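Side-chain contacts in uncharacterized protein (Silicibacter pomeroyi DSS-3, PDB 2RE3), which is of unknown function but belongs to the DUF1285 family, whose fold has repeated structural motifs and which may take part in signal transduction: residues Leu66-Leu71 against Ala94-Val99; Phe78-Pro83 against Val87-Asp92. All coordinates share one frame; numbering follows the deposited sequence.

In the fold
Interaction 2 pairs the two strands of a hairpin in the first mixed sheet; interaction 1 ties the first strand of that sheet's neighbour to the turn leaving helix 61-68. Their centres lie about 11 Å apart, and along the chain the hairpin falls between the two segments of interaction 1. They also touch directly: a probable hydrogen bond runs 2.9 Å between V81 N and I70 O, and L80 CD2 packs 3.6 Å from F67 O. Segment 66-71 thus meets the hairpin through F67, I70 and L71, and segment 94-99 through S68 and L71. Strand 86-91 then leads in sequence to strand 96-104, the first strand of the second sheet.

Interaction 1 (Leu66-Leu71 against Ala94-Val99); sequences LFSSIL and APFVAV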
ATOM      1  N   LEU A  66      10.513  -5.909  -7.845  1.00 24.44           N
ATOM      2  CA  LEU A  66      10.786  -7.326  -7.759  1.00 25.48           C
ATOM      3  C   LEU A  66      10.542  -7.834  -6.338  1.00 25.43           C
ATOM      4  O   LEU A  66       9.782  -8.786  -6.144  1.00 25.61           O
ATOM      5  CB  LEU A  66      12.239  -7.593  -8.208  1.00 26.36           C
ATOM      6  CG  LEU A  66      12.665  -9.026  -8.510  1.00 30.72           C
ATOM      7  CD1 LEU A  66      11.882  -9.542  -9.724  1.00 30.59           C
ATOM      8  CD2 LEU A  66      14.203  -9.134  -8.768  1.00 26.36           C
ATOM      9  N   PHE A  67      11.135  -7.186  -5.334  1.00 24.00           N
ATOM     10  CA  PHE A  67      10.920  -7.628  -3.963  1.00 22.39           C
ATOM     11  C   PHE A  67       9.476  -7.389  -3.554  1.00 21.47           C
ATOM     12  O   PHE A  67       8.942  -8.123  -2.748  1.00 22.99           O
ATOM     13  CB  PHE A  67      11.851  -6.923  -2.965  1.00 23.35           C
ATOM     14  CG  PHE A  67      13.248  -7.427  -2.971  1.00 24.30           C
ATOM     15  CD1 PHE A  67      13.525  -8.747  -2.698  1.00 28.79           C
ATOM     16  CD2 PHE A  67      14.307  -6.572  -3.216  1.00 28.19           C
ATOM     17  CE1 PHE A  67      14.824  -9.210  -2.696  1.00 24.56           C
ATOM     18  CE2 PHE A  67      15.602  -7.034  -3.210  1.00 24.20           C
ATOM     19  CZ  PHE A  67      15.847  -8.363  -2.949  1.00 26.53           C
ATOM     20  N   SER A  68       8.861  -6.337  -4.074  1.00 23.44           N
ATOM     21  CA  SER A  68       7.494  -5.995  -3.694  1.00 24.95           C
ATOM     22  C   SER A  68       6.539  -7.063  -4.192  1.00 26.56           C
ATOM     23  O   SER A  68       5.500  -7.272  -3.585  1.00 28.02           O
ATOM     24  CB  SER A  68       7.074  -4.629  -4.262  1.00 24.69           C
ATOM     25  OG  SER A  68       7.666  -3.564  -3.521  1.00 21.58           O
ATOM     26  N   SER A  69       6.886  -7.722  -5.305  1.00 25.53           N
ATOM     27  CA  SER A  69       6.059  -8.801  -5.833  1.00 25.55           C
ATOM     28  C   SER A  69       5.926  -9.985  -4.844  1.00 24.59           C
ATOM     29  O   SER A  69       4.982 -10.766  -4.964  1.00 18.68           O
ATOM     30  CB  SER A  69       6.573  -9.302  -7.187  1.00 25.15           C
ATOM     31  OG  SER A  69       7.746 -10.125  -7.096  1.00 24.27           O
ATOM     32  N   ILE A  70       6.851 -10.114  -3.890  1.00 20.85           N
ATOM     33  CA  ILE A  70       6.788 -11.269  -2.973  1.00 21.21           C
ATOM     34  C   ILE A  70       6.471 -10.859  -1.528  1.00 22.17           C
ATOM     35  O   ILE A  70       6.767 -11.585  -0.576  1.00 19.45           O
ATOM     36  CB  ILE A  70       8.059 -12.161  -3.063  1.00 21.66           C
ATOM     37  CG1 ILE A  70       9.348 -11.345  -2.799  1.00 16.47           C
ATOM     38  CG2 ILE A  70       8.053 -12.887  -4.420  1.00 16.15           C
ATOM     39  CD1 ILE A  70      10.575 -12.194  -2.446  1.00 13.54           C
ATOM     40  N   LEU A  71       5.871  -9.680  -1.384  1.00 22.15           N
ATOM     41  CA  LEU A  71       5.421  -9.229  -0.093  1.00 23.34           C
ATOM     42  C   LEU A  71       4.210 -10.053   0.342  1.00 25.02           C
ATOM     43  O   LEU A  71       3.294 -10.345  -0.456  1.00 25.55           O
ATOM     44  CB  LEU A  71       5.028  -7.770  -0.156  1.00 26.12           C
ATOM     45  CG  LEU A  71       6.125  -6.748   0.084  1.00 24.74           C
ATOM     46  CD1 LEU A  71       5.648  -5.429  -0.407  1.00 18.35           C
ATOM     47  CD2 LEU A  71       6.436  -6.694   1.584  1.00 26.53           C
ATOM     48  N   ALA A  94       2.702   1.813   5.615  1.00 25.38           N
ATOM     49  CA  ALA A  94       2.100   0.882   4.678  1.00 23.58           C
ATOM     50  C   ALA A  94       3.209   0.386   3.772  1.00 24.45           C
ATOM     51  O   ALA A  94       4.217   1.067   3.599  1.00 23.80           O
ATOM     52  CB  ALA A  94       0.999   1.547   3.889  1.00 19.68           C
ATOM     53  N   PRO A  95       3.059  -0.833   3.229  1.00 26.02           N
ATOM     54  CA  PRO A  95       4.044  -1.341   2.279  1.00 26.20           C
ATOM     55  C   PRO A  95       4.094  -0.560   0.962  1.00 25.58           C
ATOM     56  O   PRO A  95       5.090  -0.657   0.214  1.00 22.93           O
ATOM     57  CB  PRO A  95       3.591  -2.781   2.041  1.00 26.74           C
ATOM     58  CG  PRO A  95       2.135  -2.832   2.468  1.00 24.23           C
ATOM     59  CD  PRO A  95       2.000  -1.823   3.525  1.00 28.12           C
ATOM     60  N   PHE A  96       3.037   0.202   0.675  1.00 24.85           N
ATOM     61  CA  PHE A  96       2.983   0.969  -0.582  1.00 25.12           C
ATOM     62  C   PHE A  96       2.536   2.405  -0.390  1.00 24.78           C
ATOM     63  O   PHE A  96       1.904   2.744   0.605  1.00 27.41           O
ATOM     64  CB  PHE A  96       2.039   0.307  -1.562  1.00 26.65           C
ATOM     65  CG  PHE A  96       2.385  -1.121  -1.890  1.00 26.29           C
ATOM     66  CD1 PHE A  96       3.536  -1.426  -2.585  1.00 23.89           C
ATOM     67  CD2 PHE A  96       1.512  -2.142  -1.567  1.00 28.36           C
ATOM     68  CE1 PHE A  96       3.828  -2.721  -2.919  1.00 28.18           C
ATOM     69  CE2 PHE A  96       1.797  -3.455  -1.900  1.00 28.26           C
ATOM     70  CZ  PHE A  96       2.967  -3.743  -2.579  1.00 29.12           C
ATOM     71  N   VAL A  97       2.896   3.243  -1.342  1.00 23.25           N
ATOM     72  CA  VAL A  97       2.363   4.567  -1.437  1.00 25.58           C
ATOM     73  C   VAL A  97       1.577   4.659  -2.743  1.00 26.46           C
ATOM     74  O   VAL A  97       2.095   4.297  -3.785  1.00 27.91           O
ATOM     75  CB  VAL A  97       3.472   5.633  -1.438  1.00 27.25           C
ATOM     76  CG1 VAL A  97       2.916   6.965  -1.920  1.00 19.33           C
ATOM     77  CG2 VAL A  97       4.104   5.766  -0.030  1.00 25.01           C
ATOM     78  N   ALA A  98       0.336   5.138  -2.665  1.00 26.82           N
ATOM     79  CA  ALA A  98      -0.479   5.466  -3.840  1.00 27.61           C
ATOM     80  C   ALA A  98      -0.032   6.820  -4.377  1.00 27.68           C
ATOM     81  O   ALA A  98      -0.156   7.831  -3.676  1.00 29.93           O
ATOM     82  CB  ALA A  98      -1.989   5.518  -3.476  1.00 24.37           C
ATOM     83  N   VAL A  99       0.473   6.846  -5.606  1.00 25.45           N
ATOM     84  CA  VAL A  99       0.997   8.083  -6.190  1.00 26.42           C
ATOM     85  C   VAL A  99       0.128   8.696  -7.267  1.00 28.53           C
ATOM     86  O   VAL A  99       0.403   9.793  -7.732  1.00 31.40           O
ATOM     87  CB  VAL A  99       2.378   7.867  -6.799  1.00 26.79           C
ATOM     88  CG1 VAL A  99       3.381   7.480  -5.676  1.00 23.63           C
ATOM     89  CG2 VAL A  99       2.301   6.827  -7.941  1.00 20.90           C
TER
HETATM   90  O   HOH W   1       7.011  -1.483  -1.866  1.00 25.39           O
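L71 and F96 meet from opposite directions, methyl against aromatic ring, in a small contact that buries 129 Å² of surface, both sides summed. The first torsion of L71 (chi1 -88°) sets CG beside the backbone N, and the second (164°), with CD1 anti to CA, brings CD1 round to F96 and P95. CD1 of L71 lies 3.8 Å from F96 CZ, approaching the ring obliquely, and 4.2 Å from P95 CB. The other branch, L71 CD2, packs on I89 CD1 of the hairpin instead. L71 therefore packs against both segment 94-99 and the hairpin. P95 CB sits over one face of the F96 ring, displaced toward the rim, whereas S68 CB reaches the ring edge in plane, 4.0 Å from F96 CE1. L151 of strand 151-155 also touches L71, P95 and F96.

The polar end of S68 is satisfied beside this cluster. Its OG bonds to V64 O one turn back in the helix and accepts a hydrogen bond from a water 2.7 Å away; the same water donates to P95 O at 2.9 Å, bridging the segments where no direct hydrogen bond does. A type I turn runs from S68 to L71. The contact joins the helix 61-68 region and the start of strand 71-74 to P95 and the first residue of strand 96-104. Each six-stranded sheet sets its first strand in sequence (37-45 or 96-104) beside and parallel to its last (86-91 or 151-155), consistent with the repeated motifs of the DUF1285 fold.

Interaction 2 (Phe78-Pro83 against Val87-Asp92); sequences FYLVTP and VGIRVD
V87 O is approached from two neighbouring residues of the opposite strand: L80 N donates to it at 2.8 Å, and Y79 CA makes a CH...O contact at 3.1 Å. The L80 bond lies in the carbonyl plane, and V87 N returns a bond to L80 O at 3.0 Å, so L80 and V87 form an antiparallel hydrogen-bonded pair. Farther along, I89 N donates to F78 O nearly straight (167°), but from 31° outside the carbonyl plane. These bonds zip strands 77-81 and 86-91 into a beta hairpin within the first six-stranded sheet, where strand 86-91 also pairs with strand 37-45. Between the bonded positions, Y79 stands opposite G88 in a non-hydrogen-bonded pair; its ring lies obliquely beside G88, with CD2 3.7 Å from the glycine CA. The side chains of F78, L80, V87 and I89 share the other face. There L80 CG meets I89 CG2 at 3.8 Å, the two chains crossing at about a right angle, and V87 CG2 lies against L80 CB. I89 CG1, set between backbone N and carbonyl carbon (chi1 67°), turns toward F78 CB. V91 CG2 lies obliquely beside the F78 ring, 3.5 Å from CD1, again with side chains crossing nearly perpendicularly.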
ATOM      1  N   PHE A  78       5.103  -8.144   8.142  1.00 27.98           N
ATOM      2  CA  PHE A  78       5.376  -8.306   6.730  1.00 25.55           C
ATOM      3  C   PHE A  78       6.621  -9.156   6.425  1.00 25.77           C
ATOM      4  O   PHE A  78       7.650  -9.079   7.113  1.00 23.86           O
ATOM      5  CB  PHE A  78       5.509  -6.935   6.091  1.00 26.00           C
ATOM      6  CG  PHE A  78       4.274  -6.091   6.217  1.00 24.24           C
ATOM      7  CD1 PHE A  78       4.095  -5.271   7.311  1.00 27.56           C
ATOM      8  CD2 PHE A  78       3.305  -6.122   5.243  1.00 25.19           C
ATOM      9  CE1 PHE A  78       2.964  -4.500   7.422  1.00 25.13           C
ATOM     10  CE2 PHE A  78       2.175  -5.383   5.347  1.00 26.74           C
ATOM     11  CZ  PHE A  78       1.989  -4.561   6.441  1.00 26.46           C
ATOM     12  N   TYR A  79       6.499  -9.958   5.371  1.00 24.85           N
ATOM     13  CA  TYR A  79       7.534 -10.885   4.964  1.00 25.78           C
ATOM     14  C   TYR A  79       7.772 -10.780   3.463  1.00 25.31           C
ATOM     15  O   TYR A  79       6.941 -10.237   2.744  1.00 24.45           O
ATOM     16  CB  TYR A  79       7.124 -12.315   5.328  1.00 25.58           C
ATOM     17  CG  TYR A  79       6.849 -12.447   6.791  1.00 25.24           C
ATOM     18  CD1 TYR A  79       5.611 -12.115   7.307  1.00 25.34           C
ATOM     19  CD2 TYR A  79       7.837 -12.849   7.673  1.00 27.77           C
ATOM     20  CE1 TYR A  79       5.340 -12.224   8.640  1.00 24.08           C
ATOM     21  CE2 TYR A  79       7.579 -12.926   9.040  1.00 29.17           C
ATOM     22  CZ  TYR A  79       6.318 -12.609   9.498  1.00 26.15           C
ATOM     23  OH  TYR A  79       6.021 -12.680  10.818  1.00 30.92           O
ATOM     24  N   LEU A  80       8.935 -11.247   3.024  1.00 24.39           N
ATOM     25  CA  LEU A  80       9.184 -11.550   1.609  1.00 24.88           C
ATOM     26  C   LEU A  80       9.213 -13.061   1.565  1.00 22.77           C
ATOM     27  O   LEU A  80       9.963 -13.681   2.300  1.00 20.34           O
ATOM     28  CB  LEU A  80      10.526 -10.960   1.127  1.00 23.62           C
ATOM     29  CG  LEU A  80      10.671  -9.470   1.460  1.00 24.99           C
ATOM     30  CD1 LEU A  80      12.013  -8.996   1.086  1.00 16.99           C
ATOM     31  CD2 LEU A  80       9.589  -8.644   0.775  1.00 23.02           C
ATOM     32  N   VAL A  81       8.379 -13.642   0.721  1.00 22.85           N
ATOM     33  CA  VAL A  81       8.140 -15.072   0.730  1.00 22.78           C
ATOM     34  C   VAL A  81       8.266 -15.640  -0.671  1.00 24.89           C
ATOM     35  O   VAL A  81       7.658 -15.148  -1.601  1.00 27.88           O
ATOM     36  CB  VAL A  81       6.741 -15.352   1.276  1.00 22.69           C
ATOM     37  CG1 VAL A  81       6.441 -16.860   1.329  1.00 17.49           C
ATOM     38  CG2 VAL A  81       6.613 -14.706   2.661  1.00 21.04           C
ATOM     39  N   THR A  82       9.079 -16.676  -0.796  1.00 26.18           N
ATOM     40  CA  THR A  82       9.155 -17.501  -1.983  1.00 26.75           C
ATOM     41  C   THR A  82       8.688 -18.903  -1.545  1.00 25.62           C
ATOM     42  O   THR A  82       8.451 -19.133  -0.367  1.00 23.37           O
ATOM     43  CB  THR A  82      10.614 -17.591  -2.488  1.00 26.95           C
ATOM     44  OG1 THR A  82      11.412 -18.199  -1.464  1.00 28.93           O
ATOM     45  CG2 THR A  82      11.180 -16.225  -2.841  1.00 19.31           C
ATOM     46  N   PRO A  83       8.594 -19.849  -2.483  1.00 26.46           N
ATOM     47  CA  PRO A  83       8.255 -21.229  -2.092  1.00 27.41           C
ATOM     48  C   PRO A  83       9.241 -21.885  -1.118  1.00 28.92           C
ATOM     49  O   PRO A  83       8.864 -22.837  -0.433  1.00 30.08           O
ATOM     50  CB  PRO A  83       8.282 -22.003  -3.422  1.00 26.70           C
ATOM     51  CG  PRO A  83       8.123 -20.974  -4.484  1.00 28.43           C
ATOM     52  CD  PRO A  83       8.781 -19.713  -3.938  1.00 26.04           C
ATOM     53  N   VAL A  87      11.437 -14.288   4.805  1.00 28.76           N
ATOM     54  CA  VAL A  87      12.158 -13.382   5.661  1.00 25.41           C
ATOM     55  C   VAL A  87      11.306 -12.210   6.102  1.00 26.62           C
ATOM     56  O   VAL A  87      10.475 -11.687   5.348  1.00 28.56           O
ATOM     57  CB  VAL A  87      13.424 -12.865   4.982  1.00 27.48           C
ATOM     58  CG1 VAL A  87      14.420 -13.995   4.813  1.00 21.69           C
ATOM     59  CG2 VAL A  87      13.109 -12.198   3.649  1.00 22.88           C
ATOM     60  N   GLY A  88      11.528 -11.778   7.332  1.00 26.18           N
ATOM     61  CA  GLY A  88      10.809 -10.642   7.886  1.00 26.44           C
ATOM     62  C   GLY A  88      11.390  -9.284   7.477  1.00 24.67           C
ATOM     63  O   GLY A  88      12.604  -9.111   7.493  1.00 19.66           O
ATOM     64  N   ILE A  89      10.520  -8.333   7.100  1.00 25.01           N
ATOM     65  CA  ILE A  89      10.940  -6.946   6.902  1.00 27.02           C
ATOM     66  C   ILE A  89      10.166  -6.011   7.810  1.00 28.03           C
ATOM     67  O   ILE A  89       9.168  -6.387   8.387  1.00 32.30           O
ATOM     68  CB  ILE A  89      10.829  -6.466   5.425  1.00 26.80           C
ATOM     69  CG1 ILE A  89       9.393  -6.393   4.966  1.00 27.11           C
ATOM     70  CG2 ILE A  89      11.552  -7.399   4.510  1.00 27.01           C
ATOM     71  CD1 ILE A  89       9.274  -5.589   3.723  1.00 32.38           C
ATOM     72  N   ARG A  90      10.667  -4.792   7.933  1.00 28.86           N
ATOM     73  CA  ARG A  90      10.097  -3.766   8.770  1.00 29.36           C
ATOM     74  C   ARG A  90       9.332  -2.853   7.858  1.00 26.98           C
ATOM     75  O   ARG A  90       9.849  -2.459   6.822  1.00 25.37           O
ATOM     76  CB  ARG A  90      11.207  -2.953   9.436  1.00 30.07           C
ATOM     77  CG  ARG A  90      11.452  -3.257  10.904  1.00 37.29           C
ATOM     78  CD  ARG A  90      12.524  -2.305  11.498  1.00 35.95           C
ATOM     79  NE  ARG A  90      13.819  -2.695  10.951  1.00 43.52           N
ATOM     80  CZ  ARG A  90      14.817  -1.879  10.636  1.00 41.54           C
ATOM     81  NH1 ARG A  90      14.721  -0.570  10.819  1.00 48.38           N
ATOM     82  NH2 ARG A  90      15.923  -2.391  10.126  1.00 42.52           N
ATOM     83  N   VAL A  91       8.116  -2.488   8.236  1.00 26.29           N
ATOM     84  CA  VAL A  91       7.364  -1.526   7.449  1.00 26.38           C
ATOM     85  C   VAL A  91       6.894  -0.439   8.394  1.00 27.58           C
ATOM     86  O   VAL A  91       6.207  -0.717   9.367  1.00 27.00           O
ATOM     87  CB  VAL A  91       6.168  -2.164   6.725  1.00 25.62           C
ATOM     88  CG1 VAL A  91       5.423  -1.104   5.946  1.00 20.30           C
ATOM     89  CG2 VAL A  91       6.633  -3.319   5.821  1.00 21.51           C
ATOM     90  N   ASP A  92       7.300   0.794   8.115  1.00 28.17           N
ATOM     91  CA  ASP A  92       7.070   1.875   9.033  1.00 27.46           C
ATOM     92  C   ASP A  92       5.603   2.136   9.111  1.00 27.41           C
ATOM     93  O   ASP A  92       5.073   2.263  10.192  1.00 26.34           O
ATOM     94  CB  ASP A  92       7.805   3.138   8.595  1.00 27.24           C
ATOM     95  CG  ASP A  92       9.277   3.092   8.945  1.00 31.65           C
ATOM     96  OD1 ASP A  92       9.682   2.163   9.676  1.00 26.56           O
ATOM     97  OD2 ASP A  92      10.024   3.977   8.473  1.00 33.13           O
TER